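PDB 2II2: alpha-11 giardin from Giardia intestinalis, which binds calcium as an annexin and probably associates with acidic phospholipids and with the cytoskeleton of the parasite during host attachment. Local coordinates for residues 85-90 against 94-99; 218-223 against 256-261; 130-135 against 140-145; 69-74 against 81-86. One frame throughout, in Å; residues are numbered along the deposited sequence. Where two conformers were deposited one is given.

Contacts 1 and 2 each touch all the others. Contact 1 (85-90 with 94-99) shares helix 76-89 with contact 4, and their centres are about 11 Å apart. Asp99 ties it to contact 2, with salt bridges from OD1 to Arg220 NH2 and from OD2 to Arg258 NE, both 2.7 Å. Contact 3 meets it where Cys142 packs on Phe94 and Ile97. Contact 2 meets contact 3 through Leu141 and contact 4 through Arg258. Contacts 3 and 4 do not touch, with centres about 22 Å apart. The calcium-binding residues Ile60 and Glu66 have no ion in this model. The side chain of Leu71 in contact 4 is about 9 Å from that of Glu66, and that of Arg258 about 12 Å.

Contact 1 of 4, residues 85-90 against 94-99; sequences KKAMKN and FRAIHD
Ala87 and Met88 meet Ala96 and Ile97 through aliphatic groups alone, and no flat group enters the interface. The imidazole of His98 points off to another side of its helix. One of its faces has Phe94 O 3.0 Å above the plane, displaced toward the rim. Its NE2 is hydrogen-bonded to Ala138 O. The contact itself starts with the two alanines, whose CB atoms meet at 3.8 Å. The short side chains let the backbones come close, with Ala87 CA 6.1 Å from Ala96 CA. Ala87 CB also touches Ile97 CG1 at 3.7 Å. Ile97 has CG1 beside its backbone N (chi1 -58°), and this carries CD1 across to Met88 CG, 3.8 Å away. The two longer side chains cross at about a right angle. The helix segments run nearly antiparallel, at 151°, with axes 8.6 Å apart. This is a tight helical hairpin closed by a short turn, residues 90-93, in keeping with the all-helical annexin fold. All four touching residues are buried. Helix 124-131 covers Met88 and Ile97 through Phe128. Helix 137-147 packs on Ile97 through Cys142, and Arg258 of helix 249-263 lies against Ala96.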
loop_
_atom_site.group_PDB
_atom_site.type_symbol
_atom_site.label_atom_id
_atom_site.label_comp_id
_atom_site.label_asym_id
_atom_site.label_seq_id
_atom_site.Cartn_x
_atom_site.Cartn_y
_atom_site.Cartn_z
ATOM N N LYS A 85 5.253 -4.709 -11.039
ATOM C CA LYS A 85 6.339 -4.805 -12.022
ATOM C C LYS A 85 7.609 -4.065 -11.567
ATOM O O LYS A 85 8.708 -4.605 -11.673
ATOM C CB LYS A 85 5.875 -4.346 -13.407
ATOM C CG LYS A 85 4.982 -5.364 -14.131
ATOM C CD LYS A 85 5.645 -6.742 -14.277
ATOM C CE LYS A 85 6.707 -6.745 -15.372
ATOM N NZ LYS A 85 7.139 -8.135 -15.720
ATOM N N LYS A 86 7.463 -2.845 -11.053
ATOM C CA LYS A 86 8.610 -2.094 -10.580
ATOM C C LYS A 86 9.276 -2.807 -9.405
ATOM O O LYS A 86 10.513 -2.859 -9.298
ATOM C CB LYS A 86 8.196 -0.681 -10.172
ATOM C CG LYS A 86 9.341 0.143 -9.680
ATOM C CD LYS A 86 8.907 1.497 -9.148
ATOM C CE LYS A 86 10.154 2.305 -8.778
ATOM N NZ LYS A 86 9.868 3.542 -8.019
ATOM N N ALA A 87 8.448 -3.338 -8.520
ATOM C CA ALA A 87 8.957 -3.994 -7.331
ATOM C C ALA A 87 9.790 -5.223 -7.655
ATOM O O ALA A 87 10.662 -5.594 -6.880
ATOM C CB ALA A 87 7.793 -4.395 -6.438
ATOM N N MET A 88 9.484 -5.890 -8.763
ATOM C CA MET A 88 10.140 -7.165 -9.079
ATOM C C MET A 88 11.226 -7.046 -10.140
ATOM O O MET A 88 11.913 -8.016 -10.437
ATOM C CB MET A 88 9.099 -8.194 -9.495
ATOM C CG MET A 88 8.170 -8.522 -8.343
ATOM S SD MET A 88 6.975 -9.812 -8.646
ATOM C CE MET A 88 8.052 -11.216 -8.816
ATOM N N LYS A 89 11.375 -5.866 -10.712
ATOM C CA LYS A 89 12.308 -5.667 -11.819
ATOM C C LYS A 89 13.749 -6.007 -11.432
ATOM O O LYS A 89 14.477 -6.673 -12.198
ATOM C CB LYS A 89 12.219 -4.239 -12.340
ATOM C CG LYS A 89 13.104 -4.014 -13.564
ATOM C CD LYS A 89 13.086 -2.565 -14.035
ATOM C CE LYS A 89 13.933 -2.397 -15.296
ATOM N NZ LYS A 89 13.386 -3.169 -16.444
ATOM N N ASN A 90 14.185 -5.530 -10.268
ATOM C CA ASN A 90 15.526 -5.818 -9.763
ATOM C C ASN A 90 15.371 -6.588 -8.444
ATOM O O ASN A 90 14.600 -7.537 -8.402
ATOM C CB ASN A 90 16.334 -4.510 -9.694
ATOM C CG ASN A 90 16.457 -3.827 -11.067
ATOM O OD1 ASN A 90 17.064 -4.374 -11.982
ATOM N ND2 ASN A 90 15.849 -2.655 -11.209
ATOM N N PHE A 94 9.791 -6.191 -1.299
ATOM C CA PHE A 94 8.663 -6.804 -0.637
ATOM C C PHE A 94 7.700 -5.776 -0.061
ATOM O O PHE A 94 6.498 -6.059 0.046
ATOM C CB PHE A 94 9.114 -7.765 0.466
ATOM C CG PHE A 94 9.627 -9.067 -0.057
ATOM C CD1 PHE A 94 10.939 -9.431 0.170
ATOM C CD2 PHE A 94 8.810 -9.932 -0.776
ATOM C CE1 PHE A 94 11.441 -10.662 -0.294
ATOM C CE2 PHE A 94 9.305 -11.162 -1.253
ATOM C CZ PHE A 94 10.617 -11.519 -1.005
ATOM N N ARG A 95 8.196 -4.613 0.355
ATOM C CA ARG A 95 7.266 -3.635 0.928
ATOM C C ARG A 95 6.171 -3.299 -0.102
ATOM O O ARG A 95 4.992 -3.241 0.230
ATOM C CB ARG A 95 7.978 -2.362 1.362
ATOM C CG ARG A 95 8.913 -2.543 2.527
ATOM C CD ARG A 95 9.424 -1.192 2.994
ATOM N NE ARG A 95 10.182 -1.297 4.231
ATOM C CZ ARG A 95 11.450 -1.698 4.315
ATOM N NH1 ARG A 95 12.141 -2.006 3.222
ATOM N NH2 ARG A 95 12.052 -1.776 5.502
ATOM N N ALA A 96 6.601 -3.083 -1.348
ATOM C CA ALA A 96 5.682 -2.691 -2.413
ATOM C C ALA A 96 4.767 -3.857 -2.815
ATOM O O ALA A 96 3.560 -3.680 -3.036
ATOM C CB ALA A 96 6.437 -2.176 -3.625
ATOM N N ILE A 97 5.330 -5.069 -2.932
ATOM C CA ILE A 97 4.488 -6.226 -3.270
ATOM C C ILE A 97 3.438 -6.453 -2.182
ATOM O O ILE A 97 2.260 -6.680 -2.474
ATOM C CB ILE A 97 5.344 -7.513 -3.480
ATOM C CG1 ILE A 97 6.396 -7.296 -4.584
ATOM C CG2 ILE A 97 4.426 -8.669 -3.822
ATOM C CD1 ILE A 97 7.519 -8.337 -4.578
ATOM N N HIS A 98 3.864 -6.381 -0.931
ATOM C CA HIS A 98 2.964 -6.567 0.185
ATOM C C HIS A 98 1.831 -5.560 0.177
ATOM O O HIS A 98 0.663 -5.902 0.393
ATOM C CB HIS A 98 3.722 -6.463 1.508
ATOM C CG HIS A 98 4.587 -7.638 1.794
ATOM N ND1 HIS A 98 5.551 -7.604 2.774
ATOM C CD2 HIS A 98 4.657 -8.866 1.228
ATOM C CE1 HIS A 98 6.178 -8.765 2.797
ATOM N NE2 HIS A 98 5.636 -9.559 1.886
ATOM N N ASP A 99 2.165 -4.293 -0.053
ATOM C CA ASP A 99 1.116 -3.260 -0.088
ATOM C C ASP A 99 0.012 -3.665 -1.081
ATOM O O ASP A 99 -1.202 -3.544 -0.827
ATOM C CB ASP A 99 1.685 -1.893 -0.501
ATOM C CG ASP A 99 2.580 -1.268 0.550
ATOM O OD1 ASP A 99 2.612 -1.764 1.686
ATOM O OD2 ASP A 99 3.278 -0.265 0.261
#

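Contact 2 of 4, residues 218-223 against 256-261; sequences NARGLC and AARITG
Arg220 and Arg258 approach from opposite directions and bring their NH2 atoms to 3.9 Å. Both serve one carboxylate. Asp99 takes a salt bridge from Arg220 NH2 on OD1 and one from Arg258 NE on OD2, so the shared anion probably balances the two positive charges. These salt bridges are the tight part; the two guanidinium groups themselves only come near each other. Their planes stand 74° apart, and Arg220 NH2 lies in the plane of the Arg258 group, at its edge. Arg220 spans the gap as a straight chain from CG to NE, with CG anti to the backbone N (chi1 176°). Arg258 is bent at chi3, which swings its head out of line with its chain. The looser part is a methyl beside a charged group: Ile259 CD1 sits at the edge of the Arg220 guanidinium, 4.2 Å from NH2. The backbones stay far apart, with Arg220 CA 13.5 Å from Ile259 CA. All three touching residues are buried. The contact centre is about 5 Å from the chain centre, and a charged cluster here is consistent with the hydrophilic centre of annexins. Helix 94-102 supplies Asp99 between helices 216-230 and 249-263. Helix 232-244 flanks both, with Ser242 on Arg220 and Ala239 on Ile259.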
loop_
_atom_site.group_PDB
_atom_site.type_symbol
_atom_site.label_atom_id
_atom_site.label_comp_id
_atom_site.label_asym_id
_atom_site.label_seq_id
_atom_site.Cartn_x
_atom_site.Cartn_y
_atom_site.Cartn_z
ATOM N N ASN A 218 10.044 -8.194 6.672
ATOM C CA ASN A 218 9.292 -9.295 7.272
ATOM C C ASN A 218 8.293 -8.766 8.306
ATOM O O ASN A 218 7.094 -9.054 8.238
ATOM C CB ASN A 218 10.205 -10.325 7.971
ATOM C CG ASN A 218 10.869 -11.334 7.004
ATOM O OD1 ASN A 218 10.348 -11.649 5.935
ATOM N ND2 ASN A 218 12.022 -11.859 7.415
ATOM N N ALA A 219 8.794 -7.999 9.274
ATOM C CA ALA A 219 7.945 -7.508 10.369
ATOM C C ALA A 219 6.795 -6.673 9.828
ATOM O O ALA A 219 5.650 -6.820 10.227
ATOM C CB ALA A 219 8.768 -6.698 11.374
ATOM N N ARG A 220 7.137 -5.772 8.914
ATOM C CA ARG A 220 6.145 -4.882 8.348
ATOM C C ARG A 220 5.063 -5.660 7.606
ATOM O O ARG A 220 3.857 -5.380 7.742
ATOM C CB ARG A 220 6.820 -3.897 7.396
ATOM C CG ARG A 220 5.900 -2.940 6.649
ATOM C CD ARG A 220 6.715 -2.226 5.617
ATOM N NE ARG A 220 6.006 -1.231 4.814
ATOM C CZ ARG A 220 5.243 -1.528 3.762
ATOM N NH1 ARG A 220 5.070 -2.801 3.355
ATOM N NH2 ARG A 220 4.635 -0.565 3.085
ATOM N N GLY A 221 5.478 -6.642 6.810
ATOM C CA GLY A 221 4.487 -7.388 6.024
ATOM C C GLY A 221 3.518 -8.188 6.905
ATOM O O GLY A 221 2.303 -8.238 6.656
ATOM N N LEU A 222 4.071 -8.834 7.932
ATOM C CA LEU A 222 3.213 -9.571 8.853
ATOM C C LEU A 222 2.270 -8.638 9.573
ATOM O O LEU A 222 1.113 -8.961 9.776
ATOM C CB LEU A 222 4.063 -10.352 9.878
ATOM C CG LEU A 222 4.728 -11.603 9.329
ATOM C CD1 LEU A 222 5.782 -12.051 10.300
ATOM C CD2 LEU A 222 3.673 -12.726 9.094
ATOM N N CYS A 223 2.752 -7.460 9.981
ATOM C CA CYS A 223 1.855 -6.513 10.643
ATOM C C CYS A 223 0.751 -6.017 9.704
ATOM O O CYS A 223 -0.358 -5.761 10.145
ATOM C CB CYS A 223 2.627 -5.325 11.203
ATOM S SG CYS A 223 3.591 -5.686 12.672
ATOM N N ALA A 256 5.405 6.484 1.298
ATOM C CA ALA A 256 4.239 7.310 1.537
ATOM C C ALA A 256 3.525 7.652 0.220
ATOM O O ALA A 256 2.302 7.715 0.170
ATOM C CB ALA A 256 4.623 8.550 2.295
ATOM N N ALA A 257 4.307 7.911 -0.837
ATOM C CA ALA A 257 3.737 8.211 -2.145
ATOM C C ALA A 257 2.918 7.026 -2.660
ATOM O O ALA A 257 1.803 7.202 -3.163
ATOM C CB ALA A 257 4.833 8.587 -3.128
ATOM N N ARG A 258 3.463 5.816 -2.540
ATOM C CA ARG A 258 2.748 4.641 -3.022
ATOM C C ARG A 258 1.470 4.353 -2.243
ATOM O O ARG A 258 0.417 4.104 -2.833
ATOM C CB ARG A 258 3.679 3.444 -2.984
ATOM C CG ARG A 258 3.017 2.152 -3.375
ATOM C CD ARG A 258 3.952 0.950 -3.312
ATOM N NE ARG A 258 4.455 0.674 -1.971
ATOM C CZ ARG A 258 5.718 0.804 -1.587
ATOM N NH1 ARG A 258 6.662 1.300 -2.395
ATOM N NH2 ARG A 258 6.031 0.449 -0.361
ATOM N N ILE A 259 1.590 4.360 -0.914
ATOM C CA ILE A 259 0.452 4.101 -0.044
ATOM C C ILE A 259 -0.653 5.124 -0.314
ATOM O O ILE A 259 -1.840 4.767 -0.421
ATOM C CB ILE A 259 0.907 4.109 1.417
ATOM C CG1 ILE A 259 1.870 2.958 1.676
ATOM C CG2 ILE A 259 -0.299 4.056 2.347
ATOM C CD1 ILE A 259 2.766 3.158 2.891
ATOM N N THR A 260 -0.279 6.398 -0.409
ATOM C CA THR A 260 -1.258 7.433 -0.711
ATOM C C THR A 260 -1.895 7.228 -2.082
ATOM O O THR A 260 -3.105 7.274 -2.227
ATOM C CB THR A 260 -0.557 8.815 -0.669
ATOM O OG1 THR A 260 -0.039 9.047 0.647
ATOM C CG2 THR A 260 -1.492 9.921 -1.020
ATOM N N GLY A 261 -1.063 7.026 -3.105
ATOM C CA GLY A 261 -1.582 6.873 -4.451
ATOM C C GLY A 261 -2.546 5.709 -4.587
ATOM O O GLY A 261 -3.582 5.817 -5.258
#

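Contact 3 of 4, residues 130-135 against 140-145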
loop_
_atom_site.group_PDB
_atom_site.type_symbol
_atom_site.label_atom_id
_atom_site.label_comp_id
_atom_site.label_asym_id
_atom_site.label_seq_id
_atom_site.Cartn_x
_atom_site.Cartn_y
_atom_site.Cartn_z
ATOM N N ASP A 130 8.423 -18.256 -10.005
ATOM C CA ASP A 130 9.731 -18.185 -10.649
ATOM C C ASP A 130 10.704 -17.213 -9.964
ATOM O O ASP A 130 11.920 -17.434 -9.999
ATOM C CB ASP A 130 9.593 -17.793 -12.118
ATOM C CG ASP A 130 9.309 -18.974 -13.013
ATOM O OD1 ASP A 130 9.987 -20.016 -12.853
ATOM O OD2 ASP A 130 8.424 -18.843 -13.884
ATOM N N GLN A 131 10.176 -16.154 -9.344
ATOM C CA GLN A 131 11.022 -15.034 -8.935
ATOM C C GLN A 131 11.099 -14.790 -7.423
ATOM O O GLN A 131 11.878 -13.945 -6.992
ATOM C CB GLN A 131 10.595 -13.737 -9.637
ATOM C CG GLN A 131 10.718 -13.770 -11.149
ATOM C CD GLN A 131 10.302 -12.469 -11.806
ATOM O OE1 GLN A 131 10.582 -11.396 -11.298
ATOM N NE2 GLN A 131 9.634 -12.569 -12.949
ATOM N N ILE A 132 10.250 -15.474 -6.649
ATOM C CA ILE A 132 10.208 -15.313 -5.195
ATOM C C ILE A 132 10.362 -16.666 -4.514
ATOM O O ILE A 132 9.368 -17.349 -4.271
ATOM C CB ILE A 132 8.867 -14.643 -4.718
ATOM C CG1 ILE A 132 8.667 -13.302 -5.428
ATOM C CG2 ILE A 132 8.914 -14.423 -3.214
ATOM C CD1 ILE A 132 7.321 -12.622 -5.095
ATOM N N PRO A 133 11.613 -17.046 -4.209
ATOM C CA PRO A 133 11.832 -18.295 -3.464
ATOM C C PRO A 133 11.110 -18.235 -2.129
ATOM O O PRO A 133 10.979 -17.153 -1.528
ATOM C CB PRO A 133 13.346 -18.314 -3.250
ATOM C CG PRO A 133 13.876 -17.512 -4.393
ATOM C CD PRO A 133 12.881 -16.401 -4.565
ATOM N N LEU A 134 10.631 -19.399 -1.697
ATOM C CA LEU A 134 9.919 -19.507 -0.420
ATOM C C LEU A 134 10.849 -19.760 0.734
ATOM O O LEU A 134 11.275 -20.899 0.972
ATOM C CB LEU A 134 8.829 -20.571 -0.470
ATOM C CG LEU A 134 7.589 -20.139 -1.254
ATOM C CD1 LEU A 134 6.634 -21.310 -1.514
ATOM C CD2 LEU A 134 6.840 -19.005 -0.550
ATOM N N THR A 135 11.195 -18.694 1.441
ATOM C CA THR A 135 12.146 -18.794 2.537
ATOM C C THR A 135 11.551 -18.042 3.742
ATOM O O THR A 135 11.162 -18.623 4.764
ATOM C CB THR A 135 13.535 -18.238 2.108
ATOM O OG1 THR A 135 13.393 -16.893 1.612
ATOM C CG2 THR A 135 14.172 -19.120 0.997
ATOM N N TYR A 140 6.500 -15.996 1.918
ATOM C CA TYR A 140 5.255 -16.698 2.129
ATOM C C TYR A 140 4.056 -15.770 2.041
ATOM O O TYR A 140 3.016 -16.156 1.517
ATOM C CB TYR A 140 5.222 -17.479 3.454
ATOM C CG TYR A 140 5.934 -18.787 3.336
ATOM C CD1 TYR A 140 7.244 -18.933 3.776
ATOM C CD2 TYR A 140 5.310 -19.877 2.752
ATOM C CE1 TYR A 140 7.927 -20.139 3.638
ATOM C CE2 TYR A 140 5.989 -21.104 2.607
ATOM C CZ TYR A 140 7.292 -21.212 3.059
ATOM O OH TYR A 140 7.960 -22.407 2.907
ATOM N N LEU A 141 4.159 -14.539 2.546
ATOM C CA LEU A 141 3.038 -13.593 2.452
ATOM C C LEU A 141 2.673 -13.364 0.998
ATOM O O LEU A 141 1.486 -13.309 0.668
ATOM C CB LEU A 141 3.406 -12.276 3.115
ATOM C CG LEU A 141 3.329 -12.278 4.642
ATOM C CD1 LEU A 141 4.185 -11.153 5.229
ATOM C CD2 LEU A 141 1.864 -12.154 5.079
ATOM N N CYS A 142 3.688 -13.219 0.138
ATOM C CA CYS A 142 3.409 -12.948 -1.276
ATOM C C CYS A 142 2.602 -14.082 -1.902
ATOM O O CYS A 142 1.544 -13.871 -2.529
ATOM C CB CYS A 142 4.676 -12.725 -2.085
ATOM S SG CYS A 142 5.575 -11.228 -1.606
ATOM N N HIS A 143 3.106 -15.302 -1.741
ATOM C CA HIS A 143 2.478 -16.457 -2.375
ATOM C C HIS A 143 1.105 -16.769 -1.776
ATOM O O HIS A 143 0.124 -17.012 -2.489
ATOM C CB HIS A 143 3.360 -17.698 -2.226
ATOM C CG HIS A 143 4.572 -17.698 -3.101
ATOM N ND1 HIS A 143 4.707 -18.567 -4.164
ATOM C CD2 HIS A 143 5.717 -16.974 -3.050
ATOM C CE1 HIS A 143 5.895 -18.381 -4.721
ATOM N NE2 HIS A 143 6.530 -17.425 -4.064
ATOM N N LEU A 144 1.040 -16.834 -0.449
ATOM C CA LEU A 144 -0.210 -17.259 0.181
ATOM C C LEU A 144 -1.310 -16.212 0.039
ATOM O O LEU A 144 -2.484 -16.560 -0.078
ATOM C CB LEU A 144 -0.032 -17.698 1.642
ATOM C CG LEU A 144 0.891 -18.905 1.844
ATOM C CD1 LEU A 144 0.941 -19.291 3.325
ATOM C CD2 LEU A 144 0.526 -20.099 0.973
ATOM N N ALA A 145 -0.940 -14.933 -0.005
ATOM C CA ALA A 145 -1.931 -13.882 -0.215
ATOM C C ALA A 145 -2.737 -14.109 -1.489
ATOM O O ALA A 145 -3.939 -13.846 -1.529
ATOM C CB ALA A 145 -1.261 -12.500 -0.280
#
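Leu134 turns its CG to the side of its own backbone N, opposite the carbonyl carbon (chi1 -75°), and the second torsion then puts CD2 between the rings of Tyr140 and His143. Those two residues are three apart on helix 137-147, and their first torsions are of the same kind. CD2 makes a CH-pi contact with each ring. It lies 3.9 Å from the Tyr140 centroid, 16° off the ring normal, and 3.7 Å from the His143 centroid. The methyl is therefore held between two aromatic faces. Leu134 CB adds a touch to Tyr140 CZ at 3.9 Å, while Thr135 O lies at the edge of the same ring, 3.7 Å from CE1. The polar link is His143 NE2 to Ile132 O, a 2.8 Å hydrogen bond with an angle of 150° at the hydrogen. The acceptor is tilted somewhat out of the imidazole plane, but the donor lies in the carbonyl plane. This bond fixes the chain at Ile132, the first residue to leave the helical path after helix 124-131. Deeper in, Ile132 CD1 packs on Cys142 CB at 4.0 Å. Leu134 and Thr135 are on the exposed side. The contact thus pins the link between helices 124-131 and 137-147 against the latter. Helix 76-89 backs Ile132 through Met88, helix 94-102 covers Cys142, and Glu176 of helix 175-184 touches Tyr140.

Contact 4 of 4, residues 69-74 against 81-86; sequences MALGWD and VNVIKK
Leu71 meets Val83 through one methyl each, CD2 on CG2 at 3.9 Å. The side chains cross at about a right angle. A second pair is polar: Asp74 OD2 lies 3.7 Å from Asn82 ND2, too far for a hydrogen bond, with the carboxylate and amide planes 30° apart. The Asp74 carboxylate is placed by other residues. OD2 is hydrogen-bonded to Ser78 OG in the first turn of helix 76-89, and OD1 has a long, weak ion pair with Arg41. The side chain leaves with CG anti to the backbone N (chi1 -156°), which takes the carboxylate toward that helix. Helices 64-73 and 76-89 form a helix-turn-helix of the annexin fold, and Asp74 lies in the turn itself. Leu71 and Asn82 are the closest pair of backbone positions, with CA atoms 8.8 Å apart. Farther out, Val83 is backed by Ala96 and Val100 of helix 94-102. Arg258 of helix 249-263 packs on both apolar residues, with its backbone end against Leu71 and its side chain against Val83. Helix 64-73 also carries the calcium-binding Glu66.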
loop_
_atom_site.group_PDB
_atom_site.type_symbol
_atom_site.label_atom_id
_atom_site.label_comp_id
_atom_site.label_asym_id
_atom_site.label_seq_id
_atom_site.Cartn_x
_atom_site.Cartn_y
_atom_site.Cartn_z
ATOM N N MET A 69 1.436 11.477 -7.862
ATOM C CA MET A 69 0.552 11.994 -8.902
ATOM C C MET A 69 0.252 10.954 -9.990
ATOM O O MET A 69 -0.918 10.779 -10.421
ATOM C CB MET A 69 1.154 13.258 -9.523
ATOM C CG MET A 69 0.953 14.506 -8.731
ATOM S SD MET A 69 -0.811 14.917 -8.731
ATOM C CE MET A 69 -0.867 16.307 -7.596
ATOM N N ALA A 70 1.299 10.261 -10.449
ATOM C CA ALA A 70 1.111 9.258 -11.488
ATOM C C ALA A 70 0.283 8.074 -11.025
ATOM O O ALA A 70 -0.518 7.552 -11.794
ATOM C CB ALA A 70 2.441 8.789 -12.057
ATOM N N LEU A 71 0.495 7.656 -9.773
ATOM C CA LEU A 71 -0.321 6.590 -9.222
ATOM C C LEU A 71 -1.741 7.069 -8.933
ATOM O O LEU A 71 -2.717 6.395 -9.297
ATOM C CB LEU A 71 0.318 6.024 -7.948
ATOM C CG LEU A 71 1.613 5.226 -8.104
ATOM C CD1 LEU A 71 2.152 4.858 -6.732
ATOM C CD2 LEU A 71 1.439 3.960 -8.978
ATOM N N GLY A 72 -1.856 8.241 -8.312
ATOM C CA GLY A 72 -3.161 8.763 -7.917
ATOM C C GLY A 72 -4.064 9.070 -9.115
ATOM O O GLY A 72 -5.275 8.869 -9.039
ATOM N N TRP A 73 -3.498 9.549 -10.222
ATOM C CA TRP A 73 -4.293 9.822 -11.431
ATOM C C TRP A 73 -4.726 8.583 -12.212
ATOM O O TRP A 73 -5.609 8.672 -13.051
ATOM C CB TRP A 73 -3.523 10.776 -12.362
ATOM C CG TRP A 73 -3.782 12.196 -12.066
ATOM C CD1 TRP A 73 -3.037 13.062 -11.317
ATOM C CD2 TRP A 73 -4.911 12.930 -12.520
ATOM N NE1 TRP A 73 -3.639 14.302 -11.296
ATOM C CE2 TRP A 73 -4.790 14.250 -12.027
ATOM C CE3 TRP A 73 -6.013 12.611 -13.327
ATOM C CZ2 TRP A 73 -5.737 15.253 -12.299
ATOM C CZ3 TRP A 73 -6.956 13.622 -13.602
ATOM C CH2 TRP A 73 -6.815 14.911 -13.075
ATOM N N ASP A 74 -4.057 7.451 -11.982
ATOM C CA ASP A 74 -4.360 6.241 -12.751
ATOM C C ASP A 74 -5.572 5.509 -12.161
ATOM O O ASP A 74 -6.021 5.811 -11.047
ATOM C CB ASP A 74 -3.137 5.304 -12.694
ATOM C CG ASP A 74 -3.064 4.319 -13.866
ATOM O OD1 ASP A 74 -4.000 4.256 -14.696
ATOM O OD2 ASP A 74 -2.023 3.626 -13.940
ATOM N N VAL A 81 -0.712 -3.014 -10.871
ATOM C CA VAL A 81 0.128 -3.763 -11.807
ATOM C C VAL A 81 1.492 -3.077 -11.963
ATOM O O VAL A 81 2.550 -3.732 -11.899
ATOM C CB VAL A 81 -0.572 -3.899 -13.175
ATOM C CG1 VAL A 81 0.397 -4.427 -14.244
ATOM C CG2 VAL A 81 -1.796 -4.799 -13.071
ATOM N N ASN A 82 1.475 -1.762 -12.139
ATOM C CA ASN A 82 2.734 -1.024 -12.303
ATOM C C ASN A 82 3.640 -1.152 -11.081
ATOM O O ASN A 82 4.847 -1.336 -11.206
ATOM C CB ASN A 82 2.476 0.434 -12.697
ATOM C CG ASN A 82 1.777 0.531 -14.037
ATOM O OD1 ASN A 82 1.806 -0.410 -14.829
ATOM N ND2 ASN A 82 1.122 1.641 -14.275
ATOM N N VAL A 83 3.058 -1.086 -9.898
ATOM C CA VAL A 83 3.817 -1.209 -8.658
ATOM C C VAL A 83 4.468 -2.597 -8.574
ATOM O O VAL A 83 5.638 -2.706 -8.206
ATOM C CB VAL A 83 2.899 -0.956 -7.435
ATOM C CG1 VAL A 83 3.591 -1.394 -6.139
ATOM C CG2 VAL A 83 2.501 0.523 -7.362
ATOM N N ILE A 84 3.727 -3.672 -8.875
ATOM C CA ILE A 84 4.321 -5.027 -8.823
ATOM C C ILE A 84 5.468 -5.151 -9.802
ATOM O O ILE A 84 6.537 -5.656 -9.456
ATOM C CB ILE A 84 3.300 -6.158 -9.120
ATOM C CG1 ILE A 84 2.228 -6.200 -8.037
ATOM C CG2 ILE A 84 3.998 -7.528 -9.233
ATOM C CD1 ILE A 84 2.748 -6.542 -6.665
ATOM N N LYS A 85 5.253 -4.709 -11.039
ATOM C CA LYS A 85 6.339 -4.805 -12.022
ATOM C C LYS A 85 7.609 -4.065 -11.567
ATOM O O LYS A 85 8.708 -4.605 -11.673
ATOM C CB LYS A 85 5.875 -4.346 -13.407
ATOM C CG LYS A 85 4.982 -5.364 -14.131
ATOM C CD LYS A 85 5.645 -6.742 -14.277
ATOM C CE LYS A 85 6.707 -6.745 -15.372
ATOM N NZ LYS A 85 7.139 -8.135 -15.720
ATOM N N LYS A 86 7.463 -2.845 -11.053
ATOM C CA LYS A 86 8.610 -2.094 -10.580
ATOM C C LYS A 86 9.276 -2.807 -9.405
ATOM O O LYS A 86 10.513 -2.859 -9.298
ATOM C CB LYS A 86 8.196 -0.681 -10.172
ATOM C CG LYS A 86 9.341 0.143 -9.680
ATOM C CD LYS A 86 8.907 1.497 -9.148
ATOM C CE LYS A 86 10.154 2.305 -8.778
ATOM N NZ LYS A 86 9.868 3.542 -8.019
#